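Local coordinates for protein N5-Carboxyaminoimidazole ribonucleotide synthetase (Staphylococcus aureus subsp. aureus, PDB 3ORQ) that catalyses the ATP-dependent conversion of 5-aminoimidazole ribonucleotide and bicarbonate to N5-carboxyaminoimidazole ribonucleotide, at residues 210-222 with 277-290. Sequence-based numbering, arbitrary orientation.
Sequences FPLQENEHRNQIL and NSGHYSIEACDYSQ. With ADP (adenosine-5'-diphosphate), chain D.
F210 drives its ring into the bend where the 277-290 segment turns toward its next helix, a worked example of an aromatic ring packing against backbone carbonyls. The ring's closest neighbours are backbone atoms: carbonyl oxygens of Y288 and S289 lie at its edge, as does C286 SG, with F210 CE2 3.4 Å from Y288 O, while Q290 CB sits over one face. S282 ties the bend: its OG donates to G279 O almost in line with the carbonyl (2.7 Å, C=O...donor angle 173°) and accepts from Q290 N, 3.1 Å from that OG; G279 O also takes the backbone N-H of S282, so one carbonyl is gripped twice.

Next along the chain, P211 presents CG to Y281 OH and, at 4.0 Å, to C286 SG. Y281 holds its CG between the backbone N and the carbonyl carbon (chi1 74°), which brings the phenol up to Q213. There the side chains cross at about a right angle, amide and ring planes 71° apart, and the amide end lies near the plane of the ring, at its edge. The Q213 chain, bent at chi2, also runs over S278 O, with Q213 CD 3.4 Å away.

S278 points CB at the amide end of N215, while its OG is hydrogen-bonded to H276 and to S196 of the neighbouring strand 191-201. Beyond it, L222 lays CD2 against N277, 3.6 Å from N277 CG.

Past this packing the 213-218 and 221-222 strands join in a type I' hairpin turn, and H217, just before the turn, sets one ring face against the ADP ribose, 3.1 Å from H217 CE1 to O3'. The contact thus packs the segment that follows strand 266-272, whose E270 binds magnesium, against strands 207-218 and 221-227 of the large antiparallel sheet of the ATP-grasp fold.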
# COMPACT_ATOMS: atom_id res chain seq x y z
N PHE A 210 -18.20 1.52 1.24
CA PHE A 210 -17.33 2.60 0.81
C PHE A 210 -18.18 3.77 0.31
O PHE A 210 -19.37 3.60 0.03
CB PHE A 210 -16.40 2.07 -0.32
CG PHE A 210 -15.30 1.17 0.20
CD1 PHE A 210 -15.59 -0.14 0.57
CD2 PHE A 210 -14.00 1.65 0.41
CE1 PHE A 210 -14.59 -0.97 1.11
CE2 PHE A 210 -12.99 0.83 0.97
CZ PHE A 210 -13.28 -0.47 1.31
N PRO A 211 -17.59 4.97 0.23
CA PRO A 211 -18.31 6.13 -0.35
C PRO A 211 -18.82 5.83 -1.77
O PRO A 211 -18.12 5.21 -2.57
CB PRO A 211 -17.22 7.22 -0.43
CG PRO A 211 -15.93 6.62 0.28
CD PRO A 211 -16.38 5.38 0.99
N LEU A 212 -20.03 6.29 -2.08
CA LEU A 212 -20.60 6.18 -3.42
C LEU A 212 -19.67 6.81 -4.43
O LEU A 212 -19.10 7.87 -4.19
CB LEU A 212 -21.96 6.86 -3.46
CG LEU A 212 -22.82 6.52 -4.67
CD1 LEU A 212 -23.37 5.05 -4.65
CD2 LEU A 212 -23.94 7.61 -4.85
N GLN A 213 -19.47 6.14 -5.55
CA GLN A 213 -18.52 6.61 -6.52
C GLN A 213 -19.22 6.87 -7.85
O GLN A 213 -20.19 6.20 -8.20
CB GLN A 213 -17.30 5.66 -6.65
CG GLN A 213 -17.58 4.19 -6.69
CD GLN A 213 -16.99 3.39 -5.53
OE1 GLN A 213 -16.47 3.91 -4.55
NE2 GLN A 213 -17.10 2.08 -5.65
N GLU A 214 -18.75 7.90 -8.56
CA GLU A 214 -19.38 8.33 -9.80
C GLU A 214 -18.46 7.98 -10.99
O GLU A 214 -17.27 8.29 -10.99
CB GLU A 214 -19.65 9.83 -9.75
CG GLU A 214 -20.08 10.40 -11.07
CD GLU A 214 -20.11 11.92 -11.11
OE1 GLU A 214 -20.14 12.46 -12.26
OE2 GLU A 214 -20.10 12.56 -10.04
N ASN A 215 -19.04 7.36 -12.00
CA ASN A 215 -18.29 6.67 -13.03
C ASN A 215 -18.67 7.13 -14.44
O ASN A 215 -19.85 7.03 -14.90
CB ASN A 215 -18.51 5.16 -12.91
CG ASN A 215 -18.07 4.62 -11.55
OD1 ASN A 215 -17.08 5.10 -10.99
ND2 ASN A 215 -18.76 3.61 -11.04
N GLU A 216 -17.66 7.61 -15.16
CA GLU A 216 -17.82 7.92 -16.55
C GLU A 216 -17.10 6.85 -17.32
O GLU A 216 -15.97 6.45 -16.94
CB GLU A 216 -17.26 9.30 -16.89
CG GLU A 216 -17.43 9.62 -18.37
CD GLU A 216 -16.93 11.00 -18.75
OE1 GLU A 216 -16.70 11.84 -17.86
OE2 GLU A 216 -16.78 11.22 -19.96
N HIS A 217 -17.75 6.37 -18.38
CA HIS A 217 -17.15 5.40 -19.29
C HIS A 217 -16.80 6.09 -20.62
O HIS A 217 -17.41 7.10 -20.99
CB HIS A 217 -18.08 4.22 -19.56
CG HIS A 217 -18.34 3.37 -18.35
ND1 HIS A 217 -19.26 3.73 -17.38
CD2 HIS A 217 -17.85 2.17 -17.97
CE1 HIS A 217 -19.29 2.80 -16.44
NE2 HIS A 217 -18.45 1.84 -16.78
N ARG A 218 -15.81 5.53 -21.31
CA ARG A 218 -15.47 5.96 -22.65
C ARG A 218 -15.27 4.73 -23.51
O ARG A 218 -14.44 3.86 -23.19
CB ARG A 218 -14.22 6.84 -22.67
CG ARG A 218 -14.53 8.33 -22.64
CD ARG A 218 -13.46 9.13 -23.39
NE ARG A 218 -13.79 10.56 -23.40
CZ ARG A 218 -12.89 11.56 -23.44
NH1 ARG A 218 -11.57 11.30 -23.48
NH2 ARG A 218 -13.32 12.82 -23.45
N ASN A 219 -16.06 4.64 -24.58
CA ASN A 219 -16.10 3.45 -25.42
C ASN A 219 -16.44 2.22 -24.57
O ASN A 219 -15.93 1.12 -24.78
CB ASN A 219 -14.77 3.27 -26.20
CG ASN A 219 -14.45 4.47 -27.08
OD1 ASN A 219 -15.34 5.06 -27.72
ND2 ASN A 219 -13.19 4.85 -27.14
N GLN A 220 -17.30 2.46 -23.59
CA GLN A 220 -17.87 1.41 -22.74
C GLN A 220 -16.88 0.82 -21.74
O GLN A 220 -17.19 -0.15 -21.04
CB GLN A 220 -18.60 0.35 -23.58
CG GLN A 220 -19.90 0.90 -24.25
CD GLN A 220 -19.61 1.77 -25.50
OE1 GLN A 220 -18.92 1.33 -26.44
NE2 GLN A 220 -20.14 3.00 -25.50
N ILE A 221 -15.71 1.44 -21.66
CA ILE A 221 -14.66 1.08 -20.69
C ILE A 221 -14.60 2.16 -19.62
O ILE A 221 -14.60 3.34 -19.93
CB ILE A 221 -13.29 1.01 -21.37
CG1 ILE A 221 -13.36 0.11 -22.63
CG2 ILE A 221 -12.21 0.58 -20.40
CD1 ILE A 221 -12.12 0.22 -23.52
N LEU A 222 -14.51 1.75 -18.35
CA LEU A 222 -14.39 2.72 -17.27
C LEU A 222 -13.25 3.70 -17.56
O LEU A 222 -12.18 3.29 -17.93
CB LEU A 222 -14.20 2.05 -15.89
CG LEU A 222 -14.03 3.04 -14.73
CD1 LEU A 222 -15.26 4.00 -14.59
CD2 LEU A 222 -13.76 2.31 -13.41
N ASN A 277 -12.87 -2.10 -10.55
CA ASN A 277 -12.07 -0.97 -11.08
C ASN A 277 -12.50 0.38 -10.46
O ASN A 277 -11.65 1.28 -10.23
CB ASN A 277 -12.26 -0.90 -12.59
CG ASN A 277 -11.15 -0.13 -13.29
OD1 ASN A 277 -10.32 0.57 -12.67
ND2 ASN A 277 -11.10 -0.30 -14.61
N SER A 278 -13.79 0.52 -10.16
CA SER A 278 -14.24 1.82 -9.66
C SER A 278 -13.89 2.03 -8.19
O SER A 278 -14.24 3.07 -7.57
CB SER A 278 -15.77 2.00 -9.87
OG SER A 278 -16.51 1.00 -9.18
N GLY A 279 -13.22 1.05 -7.59
CA GLY A 279 -12.87 1.14 -6.16
C GLY A 279 -11.41 1.42 -5.91
O GLY A 279 -10.98 1.51 -4.74
N HIS A 280 -10.61 1.51 -6.98
CA HIS A 280 -9.16 1.63 -6.81
C HIS A 280 -8.73 2.88 -6.05
O HIS A 280 -7.73 2.81 -5.29
CB HIS A 280 -8.39 1.49 -8.10
CG HIS A 280 -8.55 0.15 -8.75
ND1 HIS A 280 -9.04 -0.94 -8.07
CD2 HIS A 280 -8.36 -0.26 -10.02
CE1 HIS A 280 -9.12 -1.97 -8.89
NE2 HIS A 280 -8.71 -1.59 -10.08
N TYR A 281 -9.55 3.95 -6.16
CA TYR A 281 -9.22 5.24 -5.57
C TYR A 281 -9.05 5.08 -4.03
O TYR A 281 -8.33 5.87 -3.37
CB TYR A 281 -10.32 6.27 -5.87
CG TYR A 281 -11.53 5.97 -5.03
CD1 TYR A 281 -12.44 4.99 -5.44
CD2 TYR A 281 -11.69 6.53 -3.77
CE1 TYR A 281 -13.49 4.63 -4.65
CE2 TYR A 281 -12.79 6.19 -2.97
CZ TYR A 281 -13.67 5.22 -3.41
OH TYR A 281 -14.76 4.84 -2.65
N SER A 282 -9.73 4.08 -3.46
CA SER A 282 -9.80 3.93 -1.99
C SER A 282 -8.43 3.62 -1.40
O SER A 282 -8.18 3.77 -0.18
CB SER A 282 -10.78 2.81 -1.61
OG SER A 282 -10.35 1.57 -2.14
N ILE A 283 -7.52 3.19 -2.25
CA ILE A 283 -6.14 2.98 -1.76
C ILE A 283 -5.58 4.30 -1.24
O ILE A 283 -5.05 4.34 -0.17
CB ILE A 283 -5.22 2.40 -2.81
CG1 ILE A 283 -5.56 0.95 -3.03
CG2 ILE A 283 -3.76 2.48 -2.34
CD1 ILE A 283 -5.07 0.43 -4.40
N GLU A 284 -5.67 5.37 -2.01
CA GLU A 284 -5.10 6.64 -1.51
C GLU A 284 -6.07 7.47 -0.67
O GLU A 284 -5.65 8.19 0.25
CB GLU A 284 -4.61 7.49 -2.68
CG GLU A 284 -3.29 7.00 -3.34
CD GLU A 284 -3.54 5.84 -4.26
OE1 GLU A 284 -4.73 5.63 -4.56
OE2 GLU A 284 -2.59 5.12 -4.64
N ALA A 285 -7.36 7.37 -0.98
CA ALA A 285 -8.36 8.35 -0.48
C ALA A 285 -9.09 7.96 0.80
O ALA A 285 -9.66 8.83 1.47
CB ALA A 285 -9.35 8.66 -1.56
N CYS A 286 -9.05 6.68 1.17
CA CYS A 286 -9.85 6.18 2.34
C CYS A 286 -8.94 5.68 3.41
O CYS A 286 -7.76 5.43 3.15
CB CYS A 286 -10.81 5.04 1.93
SG CYS A 286 -12.09 5.52 0.74
N ASP A 287 -9.49 5.48 4.60
CA ASP A 287 -8.67 4.96 5.69
C ASP A 287 -8.49 3.44 5.58
O ASP A 287 -7.66 2.84 6.30
CB ASP A 287 -9.26 5.36 7.06
CG ASP A 287 -10.76 5.06 7.18
OD1 ASP A 287 -11.39 4.64 6.18
OD2 ASP A 287 -11.32 5.26 8.28
N TYR A 288 -9.28 2.82 4.70
CA TYR A 288 -9.15 1.39 4.34
C TYR A 288 -9.37 1.32 2.83
O TYR A 288 -10.17 2.08 2.29
CB TYR A 288 -10.22 0.53 4.98
CG TYR A 288 -10.25 0.53 6.52
CD1 TYR A 288 -11.05 1.46 7.20
CD2 TYR A 288 -9.51 -0.39 7.26
CE1 TYR A 288 -11.10 1.50 8.58
CE2 TYR A 288 -9.53 -0.35 8.69
CZ TYR A 288 -10.35 0.61 9.32
OH TYR A 288 -10.43 0.67 10.69
N SER A 289 -8.69 0.40 2.14
CA SER A 289 -8.98 0.22 0.71
C SER A 289 -9.87 -0.98 0.53
O SER A 289 -10.01 -1.78 1.43
CB SER A 289 -7.68 0.04 -0.10
OG SER A 289 -7.26 -1.32 -0.10
N GLN A 290 -10.41 -1.14 -0.67
CA GLN A 290 -11.32 -2.24 -0.92
C GLN A 290 -10.60 -3.57 -0.87
O GLN A 290 -11.22 -4.62 -0.66
CB GLN A 290 -12.05 -2.04 -2.26
CG GLN A 290 -11.17 -1.87 -3.47
CD GLN A 290 -11.91 -2.03 -4.78
OE1 GLN A 290 -11.39 -1.66 -5.84
NE2 GLN A 290 -13.09 -2.62 -4.74
PB ADP D . -19.66 -4.58 -19.17
O1B ADP D . -20.13 -5.71 -18.28
O2B ADP D . -18.99 -3.39 -18.53
O3B ADP D . -18.91 -5.10 -20.37
PA ADP D . -22.16 -3.23 -19.05
O1A ADP D . -23.42 -4.05 -19.22
O2A ADP D . -21.71 -2.87 -17.66
O3A ADP D . -20.96 -3.96 -19.87
O5' ADP D . -22.27 -1.86 -19.88
C5' ADP D . -21.14 -1.04 -20.11
C4' ADP D . -21.61 0.38 -20.35
O4' ADP D . -22.52 0.44 -21.48
C3' ADP D . -22.38 0.96 -19.16
O3' ADP D . -21.54 1.58 -18.17
C2' ADP D . -23.28 1.98 -19.83
O2' ADP D . -22.64 3.24 -19.90
C1' ADP D . -23.54 1.42 -21.22
N9 ADP D . -24.84 0.73 -21.10
C8 ADP D . -24.99 -0.59 -20.84
N7 ADP D . -26.30 -0.93 -20.75
C5 ADP D . -27.00 0.22 -20.97
C6 ADP D . -28.44 0.57 -21.04
N6 ADP D . -29.37 -0.40 -20.83
N1 ADP D . -28.75 1.87 -21.28
C2 ADP D . -27.81 2.82 -21.47
N3 ADP D . -26.48 2.57 -21.43
C4 ADP D . -26.03 1.31 -21.19